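Local coordinates for type I modular polyketide synthase (PDB 6IYR), which probably transfers the acyl group of an acyl-coenzyme A extender unit, through its module 8 acyltransferase domain, to the carrier protein during salinomycin assembly, at residues R127-F132 with R384-R389; A212-I217 with R389-F394; R378-V383 with Q408-A413. All blocks are in the same frame, centred on the assembly; numbering follows the deposited sequence.

How the contacts relate
The three contacts all gather round helix 379-388 and the parallel sheet beside it. Contacts 1 and 2 lie almost on top of each other, their centres about 4 Å apart; they share R389 and involve strands 215-218, 129-132 and 393-396, which stand side by side in that order. Contact 3 is centred about 9 Å from contact 1 and about 13 Å from contact 2, where the same helix meets helix 404-414. Along the chain the segments come as 127-132, 212-217, 378-383, 384-389, 389-394 and 408-413, so parts distant in sequence are joined within the acyltransferase domain: one helix covers the sheet and carries a second helix.

Contact 1. Residues R127-F132 with R384-R389; sequences RTVFVF and RTLLDR
The carbonyl oxygen of R389 takes a hydrogen bond from R127, with NH1 of R127 2.7 Å from O of R389 and an N-H...O angle of 164°. The oxygen sits at the edge of the guanidinium, only 10° out of its plane, and the donor in turn lies in the carbonyl plane, so both flat groups are used edge-on. R127 reaches it with a chain bent at chi3 (-75°), which swings the guanidinium round toward the end of the helix. R389 is the first residue to leave helical geometry after helix 379-388, so R127 ties the turn just beyond the last helical residue to the loop that leads into strand 129-132.

Two residues on from R127, and about a turn back in the helix, the contact becomes apolar. CD1 of L386 comes down on the forked end of V129, 3.9 Å from CG1 of V129 and 4.0 Å from CG2 of V129, so that one leucine methyl meets both valine methyls while the two side chains cross at a slant.

Strand 129-132 runs between 215-218 and 393-396 in the parallel sheet, and the helix packs over one side of it. I217 and F394, from the two flanking strands, touch both V129 and L386. Beyond the sheet, F132 packs on helix 222-230.

Contact 2. Residues A212-I217 with R389-F394; sequences APAAVI and RGHGAF
H391 approaches A214 just after a Schellman motif that ends helix 379-388: G390, at positive phi, is its C-prime residue, and the backbone N of H391 bonds back to O of L386 while N of G390 bonds to O of L387. The chain then turns into strand 393-396, with H391 in the connecting loop and its CB pointing toward segment 212-217.

From CB of H391 the first torsion (chi1 -70°) sets CG beside the backbone N, and the ring lies beside the chain where it enters strand 129-132. CB and CG rest against CG2 of V129, and CD2 of the ring meets CD2 of L386 on the helix. Further out, ND1 has its polar partner in R127, whose backbone O it hydrogen-bonds; this ties the imidazole to the chain just ahead of strand 129-132 and fixes the rotation of the ring. CE1, next to it, is the atom that makes the contact with segment 212-217. The methyl of A214 lies at the ring edge, near the ring plane, and the methyl of A215 stands farther off at an oblique position.

The two segments meet past the residues that lead into strand 129-132, which lies between their strands, while their backbones stay well apart: CA of A214 and CA of H391 are 8.5 Å from each other. The nearest atoms are CB of A214 and CE1 of H391, 3.7 Å apart.

Contact 3. Residues R378-V383 with Q408-A413; sequences RFEDAV and QETIDA
The first turn of helix 379-388 comes up against helix 404-414 with E380 opposite T410, their CA atoms 6.8 Å apart. T410 carries the contact from its side, pointing at the other helix and setting its two branches on different neighbours. Its methyl, CG2 of T410, lies 4.1 Å from CG of E380, against the aliphatic part of the glutamate. Its hydroxyl turns to a valine instead: OG1 of T410 is 3.3 Å from CG1 of V383, buried and with no hydrogen-bonding partner in the model. As chi1 of T410 is eclipsed (120°), that placement of the hydroxyl is somewhat doubtful. V383 offers its methyl because chi1 (172°) sets CG1 anti to the backbone N.

Helix 404-414 is the crossover helix of a beta-alpha-beta unit, joining the parallel neighbours 393-396 and 419-421 in the sheet of the acyltransferase domain; helix 379-388, just before this unit in the chain, packs on it.

The carboxylate of E380 makes a salt bridge to R384, one turn along its own helix. P287, from a loop, is touched by E380, E409 and T410. CG2 of V383 lies 3.8 Å above the ring plane of F379, toward the rim, and I217 comes near it too.

Contact 1. Residues R127-F132 with R384-R389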
loop_
_atom_site.group_PDB
_atom_site.type_symbol
_atom_site.label_atom_id
_atom_site.label_comp_id
_atom_site.label_asym_id
_atom_site.label_seq_id
_atom_site.Cartn_x
_atom_site.Cartn_y
_atom_site.Cartn_z
ATOM N N ARG A 127 -1.258 16.296 2.657
ATOM C CA ARG A 127 0.120 15.917 2.455
ATOM C C ARG A 127 0.264 14.421 2.569
ATOM O O ARG A 127 0.847 13.889 3.509
ATOM C CB ARG A 127 0.990 16.660 3.427
ATOM C CG ARG A 127 0.870 18.145 3.169
ATOM C CD ARG A 127 2.109 18.858 3.629
ATOM N NE ARG A 127 2.067 18.927 5.071
ATOM C CZ ARG A 127 3.061 18.594 5.873
ATOM N NH1 ARG A 127 2.897 18.734 7.177
ATOM N NH2 ARG A 127 4.223 18.204 5.381
ATOM N N THR A 128 -0.244 13.738 1.565
ATOM C CA THR A 128 -0.517 12.339 1.764
ATOM C C THR A 128 0.712 11.456 1.492
ATOM O O THR A 128 1.447 11.645 0.520
ATOM C CB THR A 128 -1.859 11.909 1.125
ATOM O OG1 THR A 128 -1.794 10.597 0.550
ATOM C CG2 THR A 128 -2.347 12.913 0.161
ATOM N N VAL A 129 0.963 10.537 2.424
ATOM C CA VAL A 129 2.082 9.627 2.313
ATOM C C VAL A 129 1.678 8.342 1.611
ATOM O O VAL A 129 0.672 7.699 1.995
ATOM C CB VAL A 129 2.608 9.275 3.698
ATOM C CG1 VAL A 129 3.730 8.274 3.561
ATOM C CG2 VAL A 129 3.064 10.517 4.418
ATOM N N PHE A 130 2.384 7.987 0.547
ATOM C CA PHE A 130 2.189 6.661 -0.067
ATOM C C PHE A 130 3.110 5.585 0.592
ATOM O O PHE A 130 4.340 5.747 0.645
ATOM C CB PHE A 130 2.442 6.675 -1.577
ATOM C CG PHE A 130 1.363 7.369 -2.407
ATOM C CD1 PHE A 130 0.340 8.104 -1.810
ATOM C CD2 PHE A 130 1.498 7.433 -3.787
ATOM C CE1 PHE A 130 -0.585 8.777 -2.588
ATOM C CE2 PHE A 130 0.594 8.148 -4.582
ATOM C CZ PHE A 130 -0.444 8.821 -3.970
ATOM N N VAL A 131 2.504 4.459 0.970
ATOM C CA VAL A 131 3.204 3.338 1.620
ATOM C C VAL A 131 3.296 2.121 0.707
ATOM O O VAL A 131 2.304 1.711 0.100
ATOM C CB VAL A 131 2.493 2.931 2.911
ATOM C CG1 VAL A 131 3.207 1.743 3.554
ATOM C CG2 VAL A 131 2.465 4.094 3.876
ATOM N N PHE A 132 4.501 1.587 0.524
ATOM C CA PHE A 132 4.699 0.480 -0.386
ATOM C C PHE A 132 5.238 -0.719 0.410
ATOM O O PHE A 132 6.394 -0.717 0.832
ATOM C CB PHE A 132 5.697 0.863 -1.477
ATOM C CG PHE A 132 5.206 1.953 -2.394
ATOM C CD1 PHE A 132 5.327 3.293 -2.029
ATOM C CD2 PHE A 132 4.532 1.637 -3.563
ATOM C CE1 PHE A 132 4.869 4.293 -2.866
ATOM C CE2 PHE A 132 4.141 2.646 -4.454
ATOM C CZ PHE A 132 4.308 3.968 -4.100
ATOM N N ARG A 384 7.018 7.694 12.412
ATOM C CA ARG A 384 7.118 8.672 13.472
ATOM C C ARG A 384 7.672 9.979 12.923
ATOM O O ARG A 384 7.213 11.031 13.273
ATOM C CB ARG A 384 7.966 8.146 14.617
ATOM C CG ARG A 384 7.223 7.191 15.530
ATOM C CD ARG A 384 8.098 6.665 16.640
ATOM N NE ARG A 384 7.369 5.748 17.499
ATOM C CZ ARG A 384 6.733 6.118 18.595
ATOM N NH1 ARG A 384 6.088 5.232 19.321
ATOM N NH2 ARG A 384 6.746 7.380 18.962
ATOM N N THR A 385 8.658 9.888 12.054
ATOM C CA THR A 385 9.229 11.061 11.425
ATOM C C THR A 385 8.152 11.833 10.660
ATOM O O THR A 385 8.032 13.053 10.809
ATOM C CB THR A 385 10.341 10.631 10.484
ATOM O OG1 THR A 385 11.433 10.214 11.296
ATOM C CG2 THR A 385 10.810 11.756 9.583
ATOM N N LEU A 386 7.321 11.115 9.904
ATOM C CA LEU A 386 6.306 11.775 9.086
ATOM C C LEU A 386 5.180 12.387 9.915
ATOM O O LEU A 386 4.717 13.501 9.651
ATOM C CB LEU A 386 5.760 10.832 8.018
ATOM C CG LEU A 386 6.864 10.423 7.059
ATOM C CD1 LEU A 386 6.468 9.302 6.134
ATOM C CD2 LEU A 386 7.288 11.598 6.209
ATOM N N LEU A 387 4.830 11.698 10.977
ATOM C CA LEU A 387 3.823 12.159 11.893
ATOM C C LEU A 387 4.291 13.458 12.516
ATOM O O LEU A 387 3.541 14.430 12.585
ATOM C CB LEU A 387 3.628 11.118 12.975
ATOM C CG LEU A 387 2.346 10.295 12.951
ATOM C CD1 LEU A 387 1.530 10.316 11.664
ATOM C CD2 LEU A 387 2.599 8.914 13.489
ATOM N N ASP A 388 5.540 13.481 12.963
ATOM C CA ASP A 388 6.112 14.695 13.545
ATOM C C ASP A 388 6.192 15.868 12.570
ATOM O O ASP A 388 6.074 17.003 12.956
ATOM C CB ASP A 388 7.494 14.431 14.119
ATOM C CG ASP A 388 7.683 15.130 15.437
ATOM O OD1 ASP A 388 6.999 14.735 16.403
ATOM O OD2 ASP A 388 8.289 16.212 15.451
ATOM N N ARG A 389 6.318 15.574 11.294
ATOM C CA ARG A 389 6.233 16.589 10.278
ATOM C C ARG A 389 4.802 16.924 9.849
ATOM O O ARG A 389 4.609 17.720 8.939
ATOM C CB ARG A 389 7.112 16.197 9.093
ATOM C CG ARG A 389 8.588 16.163 9.511
ATOM C CD ARG A 389 9.421 15.403 8.522
ATOM N NE ARG A 389 9.396 16.016 7.198
ATOM C CZ ARG A 389 10.250 16.965 6.811
ATOM N NH1 ARG A 389 11.174 17.371 7.656
ATOM N NH2 ARG A 389 10.199 17.504 5.591
#

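Contact 2. Residues A212-I217 with R389-F394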
loop_
_atom_site.group_PDB
_atom_site.type_symbol
_atom_site.label_atom_id
_atom_site.label_comp_id
_atom_site.label_asym_id
_atom_site.label_seq_id
_atom_site.Cartn_x
_atom_site.Cartn_y
_atom_site.Cartn_z
ATOM N N ALA A 212 -1.586 13.458 -5.238
ATOM C CA ALA A 212 -0.160 13.483 -5.492
ATOM C C ALA A 212 0.581 13.197 -4.174
ATOM O O ALA A 212 0.185 13.657 -3.107
ATOM C CB ALA A 212 0.234 14.834 -6.069
ATOM N N PRO A 213 1.566 12.312 -4.207
ATOM C CA PRO A 213 2.152 12.067 -2.893
ATOM C C PRO A 213 2.986 13.230 -2.398
ATOM O O PRO A 213 3.840 13.700 -3.115
ATOM C CB PRO A 213 3.025 10.813 -3.102
ATOM C CG PRO A 213 3.050 10.545 -4.584
ATOM C CD PRO A 213 2.234 11.583 -5.298
ATOM N N ALA A 214 2.917 13.504 -1.103
ATOM C CA ALA A 214 3.870 14.399 -0.459
ATOM C C ALA A 214 5.143 13.684 -0.023
ATOM O O ALA A 214 6.175 14.321 0.234
ATOM C CB ALA A 214 3.243 15.058 0.747
ATOM N N ALA A 215 5.045 12.370 0.118
ATOM C CA ALA A 215 6.213 11.542 0.389
ATOM C C ALA A 215 5.876 10.067 0.168
ATOM O O ALA A 215 4.692 9.690 0.141
ATOM C CB ALA A 215 6.708 11.771 1.815
ATOM N N VAL A 216 6.920 9.284 -0.098
ATOM C CA VAL A 216 6.832 7.833 -0.206
ATOM C C VAL A 216 7.709 7.116 0.828
ATOM O O VAL A 216 8.776 7.584 1.272
ATOM C CB VAL A 216 7.151 7.299 -1.611
ATOM C CG1 VAL A 216 6.258 7.965 -2.677
ATOM C CG2 VAL A 216 8.627 7.518 -1.947
ATOM N N ILE A 217 7.195 5.992 1.278
ATOM C CA ILE A 217 7.923 5.125 2.169
ATOM C C ILE A 217 7.729 3.703 1.684
ATOM O O ILE A 217 6.672 3.323 1.225
ATOM C CB ILE A 217 7.595 5.280 3.661
ATOM C CG1 ILE A 217 6.123 5.057 3.935
ATOM C CG2 ILE A 217 8.070 6.618 4.185
ATOM C CD1 ILE A 217 5.827 5.084 5.409
ATOM N N ARG A 389 6.318 15.574 11.294
ATOM C CA ARG A 389 6.233 16.589 10.278
ATOM C C ARG A 389 4.802 16.924 9.849
ATOM O O ARG A 389 4.609 17.720 8.939
ATOM C CB ARG A 389 7.112 16.197 9.093
ATOM C CG ARG A 389 8.588 16.163 9.511
ATOM C CD ARG A 389 9.421 15.403 8.522
ATOM N NE ARG A 389 9.396 16.016 7.198
ATOM C CZ ARG A 389 10.250 16.965 6.811
ATOM N NH1 ARG A 389 11.174 17.371 7.656
ATOM N NH2 ARG A 389 10.199 17.504 5.591
ATOM N N GLY A 390 3.799 16.429 10.575
ATOM C CA GLY A 390 2.414 16.844 10.320
ATOM C C GLY A 390 1.677 16.152 9.193
ATOM O O GLY A 390 0.612 16.590 8.807
ATOM N N HIS A 391 2.202 15.055 8.666
ATOM C CA HIS A 391 1.457 14.339 7.665
ATOM C C HIS A 391 0.238 13.675 8.306
ATOM O O HIS A 391 0.315 13.194 9.429
ATOM C CB HIS A 391 2.327 13.293 7.007
ATOM C CG HIS A 391 3.396 13.865 6.145
ATOM N ND1 HIS A 391 3.251 14.001 4.787
ATOM C CD2 HIS A 391 4.643 14.311 6.445
ATOM C CE1 HIS A 391 4.357 14.530 4.285
ATOM N NE2 HIS A 391 5.199 14.756 5.279
ATOM N N GLY A 392 -0.907 13.734 7.627
ATOM C CA GLY A 392 -2.171 13.347 8.259
ATOM C C GLY A 392 -2.773 12.087 7.679
ATOM O O GLY A 392 -3.722 11.534 8.231
ATOM N N ALA A 393 -2.295 11.686 6.504
ATOM C CA ALA A 393 -2.864 10.532 5.831
ATOM C C ALA A 393 -1.810 9.640 5.202
ATOM O O ALA A 393 -0.899 10.118 4.532
ATOM C CB ALA A 393 -3.871 10.943 4.772
ATOM N N PHE A 394 -1.958 8.342 5.458
ATOM C CA PHE A 394 -1.123 7.318 4.877
ATOM C C PHE A 394 -1.923 6.372 4.013
ATOM O O PHE A 394 -2.868 5.712 4.476
ATOM C CB PHE A 394 -0.458 6.519 6.004
ATOM C CG PHE A 394 0.493 7.333 6.809
ATOM C CD1 PHE A 394 0.032 8.171 7.784
ATOM C CD2 PHE A 394 1.864 7.267 6.578
ATOM C CE1 PHE A 394 0.906 8.976 8.496
ATOM C CE2 PHE A 394 2.742 7.981 7.369
ATOM C CZ PHE A 394 2.268 8.877 8.280
#

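Contact 3. Residues R378-V383 with Q408-A413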
loop_
_atom_site.group_PDB
_atom_site.type_symbol
_atom_site.label_atom_id
_atom_site.label_comp_id
_atom_site.label_asym_id
_atom_site.label_seq_id
_atom_site.Cartn_x
_atom_site.Cartn_y
_atom_site.Cartn_z
ATOM N N ARG A 378 13.398 -0.069 9.191
ATOM C CA ARG A 378 12.946 0.828 10.244
ATOM C C ARG A 378 11.655 1.553 9.867
ATOM O O ARG A 378 11.629 2.759 9.714
ATOM C CB ARG A 378 14.052 1.809 10.590
ATOM C CG ARG A 378 15.409 1.151 10.657
ATOM C CD ARG A 378 16.433 1.977 11.402
ATOM N NE ARG A 378 17.736 1.321 11.367
ATOM C CZ ARG A 378 18.185 0.480 12.292
ATOM N NH1 ARG A 378 19.380 -0.069 12.151
ATOM N NH2 ARG A 378 17.443 0.199 13.353
ATOM N N PHE A 379 10.592 0.785 9.712
ATOM C CA PHE A 379 9.308 1.321 9.317
ATOM C C PHE A 379 8.656 2.240 10.331
ATOM O O PHE A 379 8.255 3.334 9.994
ATOM C CB PHE A 379 8.377 0.193 8.912
ATOM C CG PHE A 379 7.107 0.656 8.300
ATOM C CD1 PHE A 379 7.083 1.132 7.013
ATOM C CD2 PHE A 379 5.935 0.597 9.005
ATOM C CE1 PHE A 379 5.914 1.553 6.443
ATOM C CE2 PHE A 379 4.762 1.019 8.442
ATOM C CZ PHE A 379 4.753 1.493 7.162
ATOM N N GLU A 380 8.673 1.853 11.599
ATOM C CA GLU A 380 8.059 2.653 12.647
ATOM C C GLU A 380 8.724 4.009 12.758
ATOM O O GLU A 380 8.065 5.004 12.931
ATOM C CB GLU A 380 8.116 1.952 14.006
ATOM C CG GLU A 380 7.660 2.827 15.155
ATOM C CD GLU A 380 8.031 2.301 16.524
ATOM O OE1 GLU A 380 8.704 1.272 16.630
ATOM O OE2 GLU A 380 7.653 2.932 17.511
ATOM N N ASP A 381 10.036 4.024 12.638
ATOM C CA ASP A 381 10.816 5.222 12.721
ATOM C C ASP A 381 10.426 6.204 11.643
ATOM O O ASP A 381 10.269 7.368 11.903
ATOM C CB ASP A 381 12.247 4.826 12.473
ATOM C CG ASP A 381 13.153 5.330 13.508
ATOM O OD1 ASP A 381 13.683 4.490 14.252
ATOM O OD2 ASP A 381 13.332 6.558 13.570
ATOM N N ALA A 382 10.256 5.710 10.435
ATOM C CA ALA A 382 9.866 6.545 9.336
ATOM C C ALA A 382 8.488 7.132 9.572
ATOM O O ALA A 382 8.270 8.302 9.359
ATOM C CB ALA A 382 9.876 5.751 8.063
ATOM N N VAL A 383 7.568 6.314 10.057
ATOM C CA VAL A 383 6.228 6.786 10.310
ATOM C C VAL A 383 6.228 7.880 11.370
ATOM O O VAL A 383 5.562 8.879 11.220
ATOM C CB VAL A 383 5.275 5.646 10.704
ATOM C CG1 VAL A 383 3.944 6.208 11.155
ATOM C CG2 VAL A 383 5.082 4.691 9.548
ATOM N N GLN A 408 -1.272 2.213 12.105
ATOM C CA GLN A 408 -2.314 2.589 13.062
ATOM C C GLN A 408 -1.829 2.472 14.498
ATOM O O GLN A 408 -2.096 3.353 15.336
ATOM C CB GLN A 408 -3.545 1.688 12.871
ATOM C CG GLN A 408 -4.741 2.122 13.711
ATOM C CD GLN A 408 -5.268 3.490 13.304
ATOM O OE1 GLN A 408 -5.108 4.482 14.029
ATOM N NE2 GLN A 408 -5.781 3.574 12.100
ATOM N N GLU A 409 -1.013 1.455 14.759
ATOM C CA GLU A 409 -0.433 1.272 16.085
ATOM C C GLU A 409 0.511 2.421 16.438
ATOM O O GLU A 409 0.571 2.870 17.591
ATOM C CB GLU A 409 0.306 -0.085 16.132
ATOM C CG GLU A 409 0.935 -0.447 17.473
ATOM C CD GLU A 409 1.594 -1.832 17.465
ATOM O OE1 GLU A 409 2.796 -1.964 17.134
ATOM O OE2 GLU A 409 0.918 -2.789 17.858
ATOM N N THR A 410 1.289 2.914 15.473
ATOM C CA THR A 410 2.161 4.029 15.814
ATOM C C THR A 410 1.428 5.371 15.910
ATOM O O THR A 410 1.709 6.158 16.816
ATOM C CB THR A 410 3.456 4.132 14.994
ATOM O OG1 THR A 410 3.516 5.372 14.294
ATOM C CG2 THR A 410 3.655 2.978 14.125
ATOM N N ILE A 411 0.462 5.591 15.026
ATOM C CA ILE A 411 -0.462 6.737 15.140
ATOM C C ILE A 411 -1.072 6.750 16.525
ATOM O O ILE A 411 -1.106 7.786 17.181
ATOM C CB ILE A 411 -1.619 6.647 14.111
ATOM C CG1 ILE A 411 -1.074 6.824 12.713
ATOM C CG2 ILE A 411 -2.720 7.679 14.406
ATOM C CD1 ILE A 411 -2.090 6.700 11.611
ATOM N N ASP A 412 -1.588 5.613 16.966
ATOM C CA ASP A 412 -2.255 5.563 18.265
ATOM C C ASP A 412 -1.297 5.874 19.393
ATOM O O ASP A 412 -1.687 6.465 20.386
ATOM C CB ASP A 412 -2.914 4.194 18.528
ATOM C CG ASP A 412 -4.143 3.949 17.649
ATOM O OD1 ASP A 412 -4.562 4.883 16.957
ATOM O OD2 ASP A 412 -4.600 2.782 17.530
ATOM N N ALA A 413 -0.075 5.382 19.323
ATOM C CA ALA A 413 0.811 5.560 20.455
ATOM C C ALA A 413 1.311 6.999 20.470
ATOM O O ALA A 413 1.645 7.534 21.501
ATOM C CB ALA A 413 1.978 4.597 20.375
#